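Local structure of AT-less polyketide synthase (Streptomyces platensis subsp. rosaceus, 4QYR) at residues Pro376-Cys381 with Phe394-Glu399; Gln30-Glu35 with His372-Pro377. The protein contains the KS3 ketosynthase domain of MgsE, from isomigrastatin biosynthesis, and probably extends polyketide chains by condensing acyl units as a 3-oxoacyl-[acyl-carrier-protein] synthase. One frame throughout, in Å; residues are numbered along the deposited sequence.

Contacts 1 and 2 lie on the same side of the chain's centre, their own centres about 10 Å apart, and share P376 and P377. Along the chain 30-35 comes first, more than 330 residues before 372-377; helix 358-372, strand 374-375, the loop that holds 376-381, and strand 394-396, an outermost strand of the mixed sheet within this chain, then follow one another. Contact 2 ties the end of helix 24-33 to strand 374-375 and the prolines after it; contact 1 ties the loop to the edge strand. The two also touch directly: L379 CD2 packs 3.6 Å from G34 O. The shared prolines thus bridge an N-terminal helix and an edge of the central sheet within one ketosynthase unit.

Contact 1: residues Pro376-Cys381 with Phe394-Glu399; sequences PPALHC and FEVVRE
R398 and C381 meet at the tip of the arginine, where NH1 donates to the backbone O of C381 at 3.3 Å. The N-H points almost straight at the acceptor (177°), and that oxygen lies in the guanidinium plane, at the edge of the group. The chain gets there by a bend at chi3 (-78°), which turns NE aside from the line of the preceding carbons; CD also passes close to the same oxygen. The second tie is backbone to backbone: A378 N donates to V397 O at 2.7 Å. E395 and V397 bond through their backbones to C342 and L344 of strand 342-345, which places strand 394-396 at the edge of the mixed sheet of this thiolase-type ketosynthase fold; residues 397-399 leave it as loop, and the 376-381 loop is laid against the point where the strand runs out. Beside the two polar ties sits a small apolar group. V396 CG1, anti to its backbone N (chi1 178°), meets A378 CB at 3.9 Å and C381 SG at 4.2 Å, the one methyl serving both neighbours. V397 CG1, likewise anti to its backbone N, lies 3.5 Å from P376 O, while P377 CB rests 3.7 Å from R398 O. V396 also packs on L344, and the R398 side chain touches L384, further along the same loop.

Contact 2: residues Gln30-Glu35 with His372-Pro377; sequences QLRAGE and HRELPP
L31 and P376 form the close-packed half of this contact, where the carbonyl of L31 faces the rings of both prolines: P377 CD lies 3.7 Å from L31 O, and P376 CB also borders that oxygen. The apolar side chains meet more loosely, L31 CB lying 4.2 Å from P376 CG. Both residues are buried; L31 also packs on V347, and P376 on W28 one turn earlier in helix 24-33. The ring of P377 continues the same surface, its CG lying over the CA of G34, which has no side chain, at 3.9 Å. G34 closes helix 24-33 with a Schellman motif: its phi is positive, and G34 N and E35 N bond back to L31 O and Q30 O in the last turn. The segment facing it likewise follows a helix, 358-372, whose own Schellman motif at R373 leads into strand 374-375. The exposed half is polar and less closely fitted. R32, extended from CG to NE, reaches E374 in a salt bridge: NE donates to OE1 at 2.9 Å, on the syn lone pair of that oxygen, but the N-H is bent (130°) and OE1 stands 33° out of the guanidinium plane. A second link, NH1 to OE2 at 3.5 Å, is weak. Guanidinium and carboxylate planes are turned 48° apart, a skewed pairing at the protein surface, where E374 also leans on W28.

Contact 1: residues Pro376-Cys381 with Phe394-Glu399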
ATOM      1  N   PRO A 376      -6.055 -32.000  -1.364  1.00 50.92           N
ATOM      2  CA  PRO A 376      -5.976 -32.390  -2.777  1.00 50.25           C
ATOM      3  C   PRO A 376      -4.544 -32.701  -3.251  1.00 49.20           C
ATOM      4  O   PRO A 376      -3.570 -32.248  -2.665  1.00 44.93           O
ATOM      5  CB  PRO A 376      -6.529 -31.151  -3.516  1.00 43.30           C
ATOM      6  CG  PRO A 376      -7.023 -30.225  -2.467  1.00 44.80           C
ATOM      7  CD  PRO A 376      -6.248 -30.550  -1.228  1.00 48.04           C
ATOM      8  N   PRO A 377      -4.423 -33.456  -4.342  1.00 52.20           N
ATOM      9  CA  PRO A 377      -3.115 -33.836  -4.885  1.00 55.93           C
ATOM     10  C   PRO A 377      -2.304 -32.675  -5.446  1.00 55.25           C
ATOM     11  O   PRO A 377      -2.870 -31.741  -6.004  1.00 57.24           O
ATOM     12  CB  PRO A 377      -3.484 -34.791  -6.014  1.00 57.91           C
ATOM     13  CG  PRO A 377      -4.841 -34.306  -6.453  1.00 56.97           C
ATOM     14  CD  PRO A 377      -5.530 -33.956  -5.180  1.00 53.56           C
ATOM     15  N   ALA A 378      -0.987 -32.752  -5.309  1.00 54.79           N
ATOM     16  CA  ALA A 378      -0.105 -31.836  -6.013  1.00 58.39           C
ATOM     17  C   ALA A 378       0.160 -32.440  -7.382  1.00 63.70           C
ATOM     18  O   ALA A 378       0.029 -33.651  -7.566  1.00 68.83           O
ATOM     19  CB  ALA A 378       1.190 -31.608  -5.244  1.00 57.49           C
ATOM     20  N   LEU A 379       0.519 -31.608  -8.350  1.00 60.08           N
ATOM     21  CA  LEU A 379       0.566 -32.077  -9.724  1.00 62.86           C
ATOM     22  C   LEU A 379       1.947 -31.966 -10.344  1.00 68.61           C
ATOM     23  O   LEU A 379       2.794 -31.216  -9.857  1.00 74.23           O
ATOM     24  CB  LEU A 379      -0.442 -31.304 -10.562  1.00 59.74           C
ATOM     25  CG  LEU A 379      -1.850 -31.885 -10.661  1.00 57.59           C
ATOM     26  CD1 LEU A 379      -2.473 -32.167  -9.302  1.00 55.62           C
ATOM     27  CD2 LEU A 379      -2.711 -30.932 -11.457  1.00 55.23           C
ATOM     28  N   HIS A 380       2.155 -32.720 -11.424  1.00 68.12           N
ATOM     29  CA  HIS A 380       3.447 -32.817 -12.117  1.00 67.54           C
ATOM     30  C   HIS A 380       4.582 -33.166 -11.171  1.00 65.62           C
ATOM     31  O   HIS A 380       5.731 -32.815 -11.396  1.00 63.16           O
ATOM     32  CB  HIS A 380       3.780 -31.513 -12.836  1.00 63.75           C
ATOM     33  CG  HIS A 380       2.607 -30.878 -13.504  1.00 62.04           C
ATOM     34  ND1 HIS A 380       1.886 -29.856 -12.923  1.00 61.13           N
ATOM     35  CD2 HIS A 380       2.026 -31.120 -14.701  1.00 62.96           C
ATOM     36  CE1 HIS A 380       0.914 -29.489 -13.739  1.00 60.98           C
ATOM     37  NE2 HIS A 380       0.978 -30.240 -14.825  1.00 64.00           N
ATOM     38  N   CYS A 381       4.250 -33.871 -10.109  1.00 68.66           N
ATOM     39  CA  CYS A 381       5.168 -33.995  -9.008  1.00 70.88           C
ATOM     40  C   CYS A 381       5.497 -35.461  -8.760  1.00 75.45           C
ATOM     41  O   CYS A 381       5.696 -35.883  -7.621  1.00 72.99           O
ATOM     42  CB  CYS A 381       4.558 -33.339  -7.770  1.00 66.81           C
ATOM     43  SG  CYS A 381       5.739 -32.963  -6.507  1.00124.43           S
ATOM     44  N   PHE A 394       8.466 -32.810   6.325  1.00 70.66           N
ATOM     45  CA  PHE A 394       7.368 -32.350   5.474  1.00 66.29           C
ATOM     46  C   PHE A 394       7.089 -33.298   4.323  1.00 68.51           C
ATOM     47  O   PHE A 394       7.999 -33.684   3.595  1.00 75.31           O
ATOM     48  CB  PHE A 394       7.670 -30.975   4.891  1.00 64.30           C
ATOM     49  CG  PHE A 394       7.650 -29.874   5.896  1.00 67.61           C
ATOM     50  CD1 PHE A 394       6.539 -29.051   6.009  1.00 66.56           C
ATOM     51  CD2 PHE A 394       8.745 -29.644   6.717  1.00 71.14           C
ATOM     52  CE1 PHE A 394       6.513 -28.026   6.931  1.00 67.05           C
ATOM     53  CE2 PHE A 394       8.726 -28.625   7.645  1.00 72.76           C
ATOM     54  CZ  PHE A 394       7.605 -27.807   7.749  1.00 70.32           C
ATOM     55  N   GLU A 395       5.823 -33.644   4.140  1.00 63.45           N
ATOM     56  CA  GLU A 395       5.425 -34.521   3.057  1.00 63.21           C
ATOM     57  C   GLU A 395       4.637 -33.760   1.994  1.00 61.10           C
ATOM     58  O   GLU A 395       3.750 -32.973   2.312  1.00 59.93           O
ATOM     59  CB  GLU A 395       4.603 -35.675   3.618  1.00 72.00           C
ATOM     60  CG  GLU A 395       4.396 -36.841   2.677  1.00 83.80           C
ATOM     61  CD  GLU A 395       3.494 -37.913   3.284  1.00 97.19           C
ATOM     62  OE1 GLU A 395       3.678 -38.247   4.478  1.00100.93           O
ATOM     63  OE2 GLU A 395       2.599 -38.420   2.568  1.00102.39           O
ATOM     64  N   VAL A 396       4.966 -33.978   0.728  1.00 61.63           N
ATOM     65  CA  VAL A 396       4.147 -33.443  -0.342  1.00 50.95           C
ATOM     66  C   VAL A 396       2.947 -34.348  -0.548  1.00 55.60           C
ATOM     67  O   VAL A 396       3.097 -35.557  -0.647  1.00 57.42           O
ATOM     68  CB  VAL A 396       4.910 -33.335  -1.651  1.00 50.98           C
ATOM     69  CG1 VAL A 396       3.985 -32.828  -2.745  1.00 49.09           C
ATOM     70  CG2 VAL A 396       6.110 -32.440  -1.486  1.00 50.27           C
ATOM     71  N   VAL A 397       1.754 -33.762  -0.597  1.00 56.05           N
ATOM     72  CA  VAL A 397       0.523 -34.509  -0.856  1.00 54.96           C
ATOM     73  C   VAL A 397       0.316 -34.713  -2.338  1.00 58.50           C
ATOM     74  O   VAL A 397      -0.086 -33.786  -3.040  1.00 60.16           O
ATOM     75  CB  VAL A 397      -0.709 -33.775  -0.304  1.00 53.89           C
ATOM     76  CG1 VAL A 397      -1.984 -34.571  -0.589  1.00 49.94           C
ATOM     77  CG2 VAL A 397      -0.542 -33.519   1.178  1.00 56.12           C
ATOM     78  N   ARG A 398       0.579 -35.917  -2.823  1.00 61.31           N
ATOM     79  CA  ARG A 398       0.421 -36.180  -4.245  1.00 64.72           C
ATOM     80  C   ARG A 398      -0.791 -37.077  -4.455  1.00 71.27           C
ATOM     81  O   ARG A 398      -1.067 -37.534  -5.566  1.00 71.93           O
ATOM     82  CB  ARG A 398       1.694 -36.812  -4.802  1.00 63.49           C
ATOM     83  CG  ARG A 398       2.925 -35.985  -4.518  1.00 55.08           C
ATOM     84  CD  ARG A 398       4.184 -36.657  -5.025  1.00 67.93           C
ATOM     85  NE  ARG A 398       4.657 -37.728  -4.152  1.00 69.75           N
ATOM     86  CZ  ARG A 398       5.747 -38.454  -4.392  1.00 70.51           C
ATOM     87  NH1 ARG A 398       6.474 -38.218  -5.472  1.00 72.03           N
ATOM     88  NH2 ARG A 398       6.116 -39.411  -3.555  1.00 71.49           N
ATOM     89  N   GLU A 399      -1.511 -37.306  -3.360  1.00 78.01           N
ATOM     90  CA  GLU A 399      -2.604 -38.265  -3.311  1.00 80.53           C
ATOM     91  C   GLU A 399      -3.761 -37.683  -2.503  1.00 71.57           C
ATOM     92  O   GLU A 399      -3.590 -37.340  -1.334  1.00 70.84           O
ATOM     93  CB  GLU A 399      -2.146 -39.587  -2.678  1.00 89.89           C
ATOM     94  CG  GLU A 399      -1.557 -39.513  -1.225  1.00127.27           C
ATOM     95  CD  GLU A 399      -0.184 -38.811  -1.082  1.00122.24           C
ATOM     96  OE1 GLU A 399       0.296 -38.187  -2.044  1.00119.78           O
ATOM     97  OE2 GLU A 399       0.432 -38.890   0.009  1.00120.21           O
TER

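Contact 2: residues Gln30-Glu35 with His372-Pro377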
ATOM      1  N   GLN A  30     -12.339 -28.791  -8.604  1.00 48.32           N
ATOM      2  CA  GLN A  30     -11.267 -29.008  -9.563  1.00 50.98           C
ATOM      3  C   GLN A  30      -9.972 -29.377  -8.876  1.00 48.92           C
ATOM      4  O   GLN A  30      -9.206 -30.188  -9.381  1.00 48.33           O
ATOM      5  CB  GLN A  30     -11.075 -27.766 -10.426  1.00 56.82           C
ATOM      6  CG  GLN A  30     -12.314 -27.477 -11.251  1.00 65.42           C
ATOM      7  CD  GLN A  30     -12.158 -26.298 -12.175  1.00 72.19           C
ATOM      8  OE1 GLN A  30     -11.350 -25.393 -11.926  1.00 73.15           O
ATOM      9  NE2 GLN A  30     -12.938 -26.292 -13.254  1.00 75.68           N
ATOM     10  N   LEU A  31      -9.731 -28.765  -7.726  1.00 49.34           N
ATOM     11  CA  LEU A  31      -8.540 -29.042  -6.938  1.00 44.47           C
ATOM     12  C   LEU A  31      -8.560 -30.488  -6.468  1.00 61.61           C
ATOM     13  O   LEU A  31      -7.538 -31.183  -6.482  1.00 67.25           O
ATOM     14  CB  LEU A  31      -8.470 -28.105  -5.742  1.00 42.11           C
ATOM     15  CG  LEU A  31      -8.256 -26.653  -6.123  1.00 39.78           C
ATOM     16  CD1 LEU A  31      -8.155 -25.763  -4.898  1.00 37.76           C
ATOM     17  CD2 LEU A  31      -7.028 -26.565  -6.990  1.00 40.23           C
ATOM     18  N   ARG A  32      -9.744 -30.923  -6.054  1.00 57.80           N
ATOM     19  CA  ARG A  32      -9.966 -32.253  -5.519  1.00 50.10           C
ATOM     20  C   ARG A  32      -9.718 -33.338  -6.569  1.00 53.03           C
ATOM     21  O   ARG A  32      -9.259 -34.427  -6.248  1.00 55.33           O
ATOM     22  CB  ARG A  32     -11.393 -32.329  -4.979  1.00 50.98           C
ATOM     23  CG  ARG A  32     -11.743 -33.567  -4.183  1.00 52.47           C
ATOM     24  CD  ARG A  32     -13.216 -33.523  -3.807  1.00 52.45           C
ATOM     25  NE  ARG A  32     -13.612 -34.647  -2.977  1.00 54.78           N
ATOM     26  CZ  ARG A  32     -13.735 -35.883  -3.438  1.00 57.84           C
ATOM     27  NH1 ARG A  32     -14.112 -36.859  -2.626  1.00 60.04           N
ATOM     28  NH2 ARG A  32     -13.472 -36.131  -4.716  1.00 58.89           N
ATOM     29  N   ALA A  33     -10.011 -33.017  -7.825  1.00 53.10           N
ATOM     30  CA  ALA A  33      -9.911 -33.962  -8.930  1.00 56.02           C
ATOM     31  C   ALA A  33      -8.526 -33.985  -9.557  1.00 68.49           C
ATOM     32  O   ALA A  33      -8.231 -34.848 -10.384  1.00 73.22           O
ATOM     33  CB  ALA A  33     -10.941 -33.634  -9.990  1.00 56.17           C
ATOM     34  N   GLY A  34      -7.683 -33.035  -9.168  1.00 54.29           N
ATOM     35  CA  GLY A  34      -6.350 -32.926  -9.723  1.00 54.75           C
ATOM     36  C   GLY A  34      -6.417 -32.422 -11.146  1.00 65.15           C
ATOM     37  O   GLY A  34      -5.692 -32.883 -12.031  1.00 67.98           O
ATOM     38  N   GLU A  35      -7.310 -31.466 -11.363  1.00 61.81           N
ATOM     39  CA  GLU A  35      -7.478 -30.844 -12.663  1.00 63.99           C
ATOM     40  C   GLU A  35      -6.372 -29.805 -12.909  1.00 60.20           C
ATOM     41  O   GLU A  35      -6.054 -28.996 -12.036  1.00 56.21           O
ATOM     42  CB  GLU A  35      -8.860 -30.201 -12.741  1.00 71.28           C
ATOM     43  CG  GLU A  35      -9.631 -30.453 -14.023  1.00 82.85           C
ATOM     44  CD  GLU A  35     -11.071 -29.964 -13.912  1.00 91.93           C
ATOM     45  OE1 GLU A  35     -11.411 -28.910 -14.507  1.00 92.67           O
ATOM     46  OE2 GLU A  35     -11.865 -30.637 -13.219  1.00 96.40           O
ATOM     47  N   HIS A 372     -14.075 -29.271   3.741  1.00 46.88           N
ATOM     48  CA  HIS A 372     -14.278 -30.631   3.278  1.00 46.45           C
ATOM     49  C   HIS A 372     -13.349 -31.632   3.935  1.00 50.73           C
ATOM     50  O   HIS A 372     -13.359 -32.797   3.578  1.00 49.80           O
ATOM     51  CB  HIS A 372     -14.098 -30.692   1.770  1.00 45.97           C
ATOM     52  CG  HIS A 372     -15.168 -29.973   1.014  1.00 54.99           C
ATOM     53  ND1 HIS A 372     -15.052 -28.654   0.641  1.00 54.10           N
ATOM     54  CD2 HIS A 372     -16.377 -30.391   0.571  1.00 57.06           C
ATOM     55  CE1 HIS A 372     -16.146 -28.287  -0.007  1.00 55.53           C
ATOM     56  NE2 HIS A 372     -16.962 -29.325  -0.066  1.00 57.01           N
ATOM     57  N   ARG A 373     -12.546 -31.161   4.885  1.00 50.03           N
ATOM     58  CA  ARG A 373     -11.613 -32.005   5.628  1.00 52.21           C
ATOM     59  C   ARG A 373     -10.822 -32.932   4.713  1.00 49.41           C
ATOM     60  O   ARG A 373     -10.627 -34.095   5.025  1.00 62.66           O
ATOM     61  CB  ARG A 373     -12.362 -32.803   6.691  1.00 51.32           C
ATOM     62  CG  ARG A 373     -12.851 -31.940   7.837  1.00 58.32           C
ATOM     63  CD  ARG A 373     -13.850 -32.669   8.705  1.00 69.89           C
ATOM     64  NE  ARG A 373     -15.073 -33.033   7.979  1.00 79.85           N
ATOM     65  CZ  ARG A 373     -15.679 -34.222   8.069  1.00 84.96           C
ATOM     66  NH1 ARG A 373     -15.161 -35.178   8.840  1.00 85.52           N
ATOM     67  NH2 ARG A 373     -16.792 -34.469   7.375  1.00 84.25           N
ATOM     68  N   GLU A 374     -10.377 -32.403   3.578  1.00 47.57           N
ATOM     69  CA  GLU A 374      -9.603 -33.157   2.597  1.00 52.08           C
ATOM     70  C   GLU A 374      -8.406 -32.346   2.071  1.00 55.68           C
ATOM     71  O   GLU A 374      -8.456 -31.123   1.978  1.00 58.37           O
ATOM     72  CB  GLU A 374     -10.489 -33.572   1.424  1.00 48.99           C
ATOM     73  CG  GLU A 374     -11.510 -34.638   1.740  1.00 60.55           C
ATOM     74  CD  GLU A 374     -12.459 -34.882   0.581  1.00 64.18           C
ATOM     75  OE1 GLU A 374     -12.439 -34.053  -0.353  1.00 67.89           O
ATOM     76  OE2 GLU A 374     -13.210 -35.890   0.597  1.00 62.15           O
ATOM     77  N   LEU A 375      -7.332 -33.033   1.710  1.00 58.14           N
ATOM     78  CA  LEU A 375      -6.202 -32.396   1.057  1.00 45.59           C
ATOM     79  C   LEU A 375      -6.070 -32.912  -0.379  1.00 55.84           C
ATOM     80  O   LEU A 375      -5.993 -34.121  -0.603  1.00 58.06           O
ATOM     81  CB  LEU A 375      -4.923 -32.660   1.852  1.00 50.61           C
ATOM     82  CG  LEU A 375      -4.888 -31.973   3.219  1.00 53.02           C
ATOM     83  CD1 LEU A 375      -3.624 -32.276   3.989  1.00 47.00           C
ATOM     84  CD2 LEU A 375      -5.028 -30.484   3.013  1.00 54.65           C
ATOM     85  N   PRO A 376      -6.055 -32.000  -1.364  1.00 50.92           N
ATOM     86  CA  PRO A 376      -5.976 -32.390  -2.777  1.00 50.25           C
ATOM     87  C   PRO A 376      -4.544 -32.701  -3.251  1.00 49.20           C
ATOM     88  O   PRO A 376      -3.570 -32.248  -2.665  1.00 44.93           O
ATOM     89  CB  PRO A 376      -6.529 -31.151  -3.516  1.00 43.30           C
ATOM     90  CG  PRO A 376      -7.023 -30.225  -2.467  1.00 44.80           C
ATOM     91  CD  PRO A 376      -6.248 -30.550  -1.228  1.00 48.04           C
ATOM     92  N   PRO A 377      -4.423 -33.456  -4.342  1.00 52.20           N
ATOM     93  CA  PRO A 377      -3.115 -33.836  -4.885  1.00 55.93           C
ATOM     94  C   PRO A 377      -2.304 -32.675  -5.446  1.00 55.25           C
ATOM     95  O   PRO A 377      -2.870 -31.741  -6.004  1.00 57.24           O
ATOM     96  CB  PRO A 377      -3.484 -34.791  -6.014  1.00 57.91           C
ATOM     97  CG  PRO A 377      -4.841 -34.306  -6.453  1.00 56.97           C
ATOM     98  CD  PRO A 377      -5.530 -33.956  -5.180  1.00 53.56           C
TER